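Local coordinates for benzoate transport porin BenP (Acinetobacter baumannii AB307-0294, PDB 5DL8), which probably forms an OprD-family outer-membrane channel that lets small solutes, benzoate perhaps among them, pass across the outer membrane, at residues Ser55-Ser60 / Ser81-Val86; Leu149-Gly154 / Glu181-Phe186. One frame throughout, in Å; residues are numbered along the deposited sequence.

Contact 1. Residues Ser55-Ser60 / Ser81-Val86; sequences SLFYKS and SVQYAV
Residues Ser-55 to Lys-59 and Ser-81 to Val-86 are pieces of neighbouring antiparallel strands in the wall of a porin barrel, and they show how such a wall separates its two faces. Leu-56 and Val-82 form the hydrogen-bonded pair. Leu-56 N gives a straight bond of 2.9 Å to Val-82 O, lying in the carbonyl plane, and Val-82 N returns one of 3.0 Å to Leu-56 O, nearly along the C=O axis. On their face of the sheet Val-82 CG1 takes the crowded position between its backbone N and carbonyl carbon (chi1 62°) and meets Leu-56 CB at 3.9 Å. Leu-56 CG is anti to the backbone N, so the branched tip leans away.

The other face carries the non-hydrogen-bonded pairs Ser-55/Gln-83 and Phe-57/Ser-81. With chi1 -54°, the Phe-57 ring slants obliquely across the neighbouring strand: CD2 meets Ser-81 CB at 3.7 Å and CZ meets Gln-83 CG at 3.8 Å, with ring and amide planes 52° apart. Ser-55 OG holds a water at 2.8 Å, in the ring plane at its edge. This face is thus mixed, a phenyl against aliphatic parts of polar side chains, whose buried polar atoms are met by the water bridging Ser-55 and Gln-83 OE1, by Leu-149 N at that same oxygen, and by Glu-132 at Ser-81 OG; the Leu-56/Val-82 side-chain contact is purely apolar.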
loop_
_atom_site.group_PDB
_atom_site.type_symbol
_atom_site.label_atom_id
_atom_site.label_comp_id
_atom_site.label_asym_id
_atom_site.label_seq_id
_atom_site.Cartn_x
_atom_site.Cartn_y
_atom_site.Cartn_z
ATOM N N SER A 55 14.836 11.566 4.834
ATOM C CA SER A 55 13.910 12.033 3.828
ATOM C C SER A 55 13.281 13.350 4.170
ATOM O O SER A 55 13.107 13.674 5.344
ATOM C CB SER A 55 12.770 11.042 3.635
ATOM O OG SER A 55 13.230 9.766 3.264
ATOM N N LEU A 56 12.916 14.074 3.128
ATOM C CA LEU A 56 12.223 15.335 3.269
ATOM C C LEU A 56 11.102 15.501 2.199
ATOM O O LEU A 56 11.300 15.133 1.024
ATOM C CB LEU A 56 13.261 16.457 3.136
ATOM C CG LEU A 56 12.752 17.885 3.394
ATOM C CD1 LEU A 56 12.214 17.970 4.802
ATOM C CD2 LEU A 56 13.854 18.874 3.117
ATOM N N PHE A 57 9.941 15.938 2.656
ATOM C CA PHE A 57 8.710 16.088 1.835
ATOM C C PHE A 57 8.141 17.514 2.043
ATOM O O PHE A 57 8.006 18.021 3.169
ATOM C CB PHE A 57 7.594 15.066 2.194
ATOM C CG PHE A 57 8.061 13.645 2.150
ATOM C CD1 PHE A 57 8.636 13.059 3.286
ATOM C CD2 PHE A 57 8.016 12.916 0.972
ATOM C CE1 PHE A 57 9.118 11.760 3.249
ATOM C CE2 PHE A 57 8.464 11.601 0.931
ATOM C CZ PHE A 57 9.060 11.038 2.046
ATOM N N TYR A 58 7.843 18.150 0.934
ATOM C CA TYR A 58 7.373 19.489 0.912
ATOM C C TYR A 58 6.081 19.557 0.103
ATOM O O TYR A 58 6.001 18.988 -1.030
ATOM C CB TYR A 58 8.417 20.378 0.302
ATOM C CG TYR A 58 7.897 21.788 0.045
ATOM C CD1 TYR A 58 7.694 22.708 1.108
ATOM C CD2 TYR A 58 7.600 22.215 -1.275
ATOM C CE1 TYR A 58 7.224 23.992 0.834
ATOM C CE2 TYR A 58 7.172 23.483 -1.529
ATOM C CZ TYR A 58 6.989 24.347 -0.487
ATOM O OH TYR A 58 6.519 25.545 -0.804
ATOM N N LYS A 59 5.094 20.240 0.694
ATOM C CA LYS A 59 3.857 20.561 0.020
ATOM C C LYS A 59 3.436 21.944 0.217
ATOM O O LYS A 59 2.948 22.286 1.308
ATOM C CB LYS A 59 2.726 19.794 0.621
ATOM C CG LYS A 59 2.875 18.313 0.546
ATOM C CD LYS A 59 1.663 17.643 1.162
ATOM C CE LYS A 59 0.427 18.134 0.445
ATOM N NZ LYS A 59 -0.629 17.122 0.670
ATOM N N SER A 60 3.497 22.727 -0.835
ATOM C CA SER A 60 3.068 24.107 -0.720
ATOM C C SER A 60 1.580 24.309 -0.394
ATOM O O SER A 60 0.707 23.530 -0.758
ATOM C CB SER A 60 3.435 24.941 -1.954
ATOM O OG SER A 60 2.530 24.731 -3.017
ATOM N N SER A 81 9.944 16.118 -3.208
ATOM C CA SER A 81 10.386 15.097 -2.251
ATOM C C SER A 81 11.829 14.681 -2.533
ATOM O O SER A 81 12.285 14.772 -3.677
ATOM C CB SER A 81 9.445 13.853 -2.319
ATOM O OG SER A 81 9.585 13.121 -3.533
ATOM N N VAL A 82 12.503 14.153 -1.495
ATOM C CA VAL A 82 13.785 13.527 -1.625
ATOM C C VAL A 82 13.879 12.492 -0.523
ATOM O O VAL A 82 13.388 12.705 0.615
ATOM C CB VAL A 82 14.917 14.593 -1.568
ATOM C CG1 VAL A 82 14.906 15.329 -0.207
ATOM C CG2 VAL A 82 16.299 13.956 -1.812
ATOM N N GLN A 83 14.366 11.304 -0.879
ATOM C CA GLN A 83 14.527 10.193 0.083
ATOM C C GLN A 83 15.818 9.481 -0.228
ATOM O O GLN A 83 16.139 9.220 -1.387
ATOM C CB GLN A 83 13.381 9.179 -0.033
ATOM C CG GLN A 83 11.914 9.674 -0.081
ATOM C CD GLN A 83 10.949 8.530 -0.394
ATOM O OE1 GLN A 83 10.742 7.568 0.385
ATOM N NE2 GLN A 83 10.421 8.574 -1.626
ATOM N N TYR A 84 16.581 9.182 0.812
ATOM C CA TYR A 84 17.925 8.640 0.675
ATOM C C TYR A 84 18.167 7.628 1.739
ATOM O O TYR A 84 17.957 7.942 2.917
ATOM C CB TYR A 84 18.933 9.739 0.828
ATOM C CG TYR A 84 20.330 9.247 0.723
ATOM C CD1 TYR A 84 20.799 8.680 -0.499
ATOM C CD2 TYR A 84 21.229 9.342 1.813
ATOM C CE1 TYR A 84 22.106 8.237 -0.632
ATOM C CE2 TYR A 84 22.553 8.911 1.668
ATOM C CZ TYR A 84 22.977 8.380 0.438
ATOM O OH TYR A 84 24.214 7.832 0.320
ATOM N N ALA A 85 18.613 6.422 1.338
ATOM C CA ALA A 85 18.958 5.356 2.265
ATOM C C ALA A 85 20.384 4.793 1.962
ATOM O O ALA A 85 20.781 4.659 0.813
ATOM C CB ALA A 85 17.995 4.232 2.160
ATOM N N VAL A 86 21.116 4.462 3.037
ATOM C CA VAL A 86 22.373 3.725 2.980
ATOM C C VAL A 86 22.251 2.328 3.542
ATOM O O VAL A 86 21.704 2.160 4.652
ATOM C CB VAL A 86 23.421 4.460 3.824
ATOM C CG1 VAL A 86 24.776 3.731 3.858
ATOM C CG2 VAL A 86 23.678 5.784 3.150
HETATM O O HOH W 1 11.232 7.835 3.029
#

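Contact 2. Residues Leu149-Gly154 / Glu181-Phe186; sequences LTSYWG and EDFKKF
Aromatic packing between a short strand and a loop makes up this contact, a buried one in which Ser-151 to Trp-153 meet the irregular segment that follows strand 165-176. It joins that loop to a strand paired with 165-176 itself, consistent with the loop being folded back against the porin's sheet. The touching parts run 87° apart, so the loop crosses the strand instead of extending it, and the loop's aromatic side chains do the work, meeting both backbone and side chains of the strand.

Phe-183 is the central group. Its CG is anti to the carbonyl carbon (chi1 -79°), and the ring reaches across the backbone of the strand. CZ comes to 3.5 Å from Ser-151 OG, CE1 lies 3.6 Å from Tyr-152 C, and CD1 meets Trp-153 CB at 3.8 Å; one side of the phenyl thus follows three successive residues. Tyr-152 N lies in the ring plane, at its edge. Trp-153, with CG anti to its backbone N, places the edge of its six-membered ring over one face of Phe-183, CE3 leading. The centroids are 5.6 Å apart and the planes 51° apart, a tilted edge-to-face pair.

Tyr-152 leaves the strand on the other side from Trp-153. It and Phe-186 cross at about a right angle as side chains, Tyr-152 CD1 lying 4.0 Å from Phe-186 CZ. The alternation of the strand therefore lets two phenylalanines three residues apart in the loop engage successive aromatic side chains. Ser-151 OG, although close to the phenyl, has its polar partner in Glu-132.

Around this cluster, backbone bonds join Tyr-152 to Leu-133 in strand 132-133, and Ser-151 and Trp-153 to strand 165-176. That last strand also supports the rings: Phe-183 touches Ser-176, while Tyr-152 and Phe-186 share Val-172.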
loop_
_atom_site.group_PDB
_atom_site.type_symbol
_atom_site.label_atom_id
_atom_site.label_comp_id
_atom_site.label_asym_id
_atom_site.label_seq_id
_atom_site.Cartn_x
_atom_site.Cartn_y
_atom_site.Cartn_z
ATOM N N LEU A 149 9.753 4.858 0.056
ATOM C CA LEU A 149 8.295 4.784 -0.275
ATOM C C LEU A 149 8.050 4.905 -1.807
ATOM O O LEU A 149 8.695 5.677 -2.576
ATOM C CB LEU A 149 7.603 5.949 0.347
ATOM C CG LEU A 149 7.145 5.958 1.810
ATOM C CD1 LEU A 149 8.039 5.241 2.748
ATOM C CD2 LEU A 149 6.818 7.349 2.336
ATOM N N THR A 150 7.156 4.066 -2.275
ATOM C CA THR A 150 6.666 4.072 -3.676
ATOM C C THR A 150 5.947 5.396 -3.961
ATOM O O THR A 150 5.209 5.919 -3.130
ATOM C CB THR A 150 5.743 2.849 -3.880
ATOM O OG1 THR A 150 6.483 1.713 -3.442
ATOM C CG2 THR A 150 5.228 2.602 -5.370
ATOM N N SER A 151 6.243 5.992 -5.092
ATOM C CA SER A 151 5.431 7.050 -5.673
ATOM C C SER A 151 5.277 6.806 -7.175
ATOM O O SER A 151 5.832 5.797 -7.705
ATOM C CB SER A 151 6.092 8.377 -5.360
ATOM O OG SER A 151 7.328 8.541 -6.059
ATOM N N TYR A 152 4.578 7.737 -7.871
ATOM C CA TYR A 152 4.073 7.550 -9.259
ATOM C C TYR A 152 4.293 8.828 -10.100
ATOM O O TYR A 152 4.506 9.935 -9.558
ATOM C CB TYR A 152 2.537 7.235 -9.148
ATOM C CG TYR A 152 2.279 5.979 -8.410
ATOM C CD1 TYR A 152 2.445 4.779 -8.991
ATOM C CD2 TYR A 152 2.040 5.997 -7.046
ATOM C CE1 TYR A 152 2.252 3.566 -8.267
ATOM C CE2 TYR A 152 1.851 4.825 -6.343
ATOM C CZ TYR A 152 1.971 3.631 -6.943
ATOM O OH TYR A 152 1.786 2.502 -6.150
ATOM N N TRP A 153 4.294 8.716 -11.408
ATOM C CA TRP A 153 4.446 9.913 -12.169
ATOM C C TRP A 153 3.309 9.968 -13.175
ATOM O O TRP A 153 3.091 8.985 -13.910
ATOM C CB TRP A 153 5.765 9.872 -12.902
ATOM C CG TRP A 153 6.203 11.129 -13.665
ATOM C CD1 TRP A 153 6.112 11.374 -15.068
ATOM C CD2 TRP A 153 6.904 12.234 -13.119
ATOM N NE1 TRP A 153 6.706 12.580 -15.359
ATOM C CE2 TRP A 153 7.179 13.132 -14.181
ATOM C CE3 TRP A 153 7.341 12.560 -11.820
ATOM C CZ2 TRP A 153 7.860 14.347 -13.967
ATOM C CZ3 TRP A 153 8.019 13.766 -11.625
ATOM C CH2 TRP A 153 8.260 14.636 -12.694
ATOM N N GLY A 154 2.656 11.115 -13.238
ATOM C CA GLY A 154 1.512 11.302 -14.180
ATOM C C GLY A 154 0.742 12.564 -13.932
ATOM O O GLY A 154 1.272 13.519 -13.386
ATOM N N GLU A 181 15.225 3.479 -7.664
ATOM C CA GLU A 181 15.531 4.912 -7.773
ATOM C C GLU A 181 14.782 5.647 -8.814
ATOM O O GLU A 181 14.599 6.810 -8.686
ATOM C CB GLU A 181 17.030 5.156 -8.198
ATOM C CG GLU A 181 18.040 4.655 -7.142
ATOM C CD GLU A 181 19.453 5.294 -7.252
ATOM O OE1 GLU A 181 20.041 5.308 -8.294
ATOM O OE2 GLU A 181 19.977 5.779 -6.276
ATOM N N ASP A 182 14.483 4.996 -9.909
ATOM C CA ASP A 182 13.983 5.668 -11.095
ATOM C C ASP A 182 12.482 5.377 -11.261
ATOM O O ASP A 182 11.958 4.477 -10.665
ATOM C CB ASP A 182 14.762 5.155 -12.317
ATOM C CG ASP A 182 16.146 5.789 -12.414
ATOM O OD1 ASP A 182 16.465 6.669 -11.544
ATOM O OD2 ASP A 182 16.919 5.446 -13.364
ATOM N N PHE A 183 11.864 6.176 -12.093
ATOM C CA PHE A 183 10.457 6.067 -12.515
ATOM C C PHE A 183 10.541 5.223 -13.749
ATOM O O PHE A 183 11.290 5.554 -14.650
ATOM C CB PHE A 183 9.812 7.447 -12.799
ATOM C CG PHE A 183 9.418 8.142 -11.550
ATOM C CD1 PHE A 183 8.206 7.825 -10.912
ATOM C CD2 PHE A 183 10.320 9.040 -10.928
ATOM C CE1 PHE A 183 7.850 8.447 -9.730
ATOM C CE2 PHE A 183 10.014 9.619 -9.698
ATOM C CZ PHE A 183 8.749 9.338 -9.101
ATOM N N LYS A 184 9.756 4.149 -13.760
ATOM C CA LYS A 184 9.692 3.226 -14.928
ATOM C C LYS A 184 8.216 2.887 -15.237
ATOM O O LYS A 184 7.299 3.041 -14.361
ATOM C CB LYS A 184 10.470 1.918 -14.564
ATOM C CG LYS A 184 9.665 1.124 -13.493
ATOM C CD LYS A 184 10.374 0.068 -12.646
ATOM C CE LYS A 184 10.994 -0.934 -13.531
ATOM N NZ LYS A 184 11.926 -1.653 -12.657
ATOM N N LYS A 185 8.018 2.335 -16.429
ATOM C CA LYS A 185 6.708 1.817 -16.815
ATOM C C LYS A 185 6.241 0.694 -15.925
ATOM O O LYS A 185 7.074 -0.128 -15.473
ATOM C CB LYS A 185 6.721 1.295 -18.249
ATOM C CG LYS A 185 6.780 2.447 -19.221
ATOM C CD LYS A 185 7.009 2.032 -20.689
ATOM C CE LYS A 185 6.872 3.259 -21.574
ATOM N NZ LYS A 185 6.995 2.708 -22.930
ATOM N N PHE A 186 4.934 0.624 -15.698
ATOM C CA PHE A 186 4.310 -0.551 -15.062
ATOM C C PHE A 186 4.528 -1.777 -15.869
ATOM O O PHE A 186 4.659 -1.685 -17.102
ATOM C CB PHE A 186 2.750 -0.361 -15.031
ATOM C CG PHE A 186 2.233 0.683 -14.026
ATOM C CD1 PHE A 186 2.179 0.395 -12.686
ATOM C CD2 PHE A 186 1.828 1.950 -14.449
ATOM C CE1 PHE A 186 1.774 1.368 -11.753
ATOM C CE2 PHE A 186 1.368 2.870 -13.564
ATOM C CZ PHE A 186 1.336 2.599 -12.206
#

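Contact 1 belongs to the barrel wall and contact 2 to a strand-and-loop cluster nearer the centre of the chain; their centres are about 15 Å apart. They meet at one point, where Gln-83 OE1 lies 2.9 Å from Leu-149 N, a probable hydrogen bond that ties the wall to the start of the segment 149-154. Glu-132 makes a second connection, since its two carboxylate oxygens accept from Ser-81 of contact 1 and Ser-151 of contact 2. Along the chain contact 1 closes before contact 2 opens. Both lie away from the calcium sites of Asp-38, Phe-39 and Asp-46 and of Val-388, Gly-391 and Asp-393.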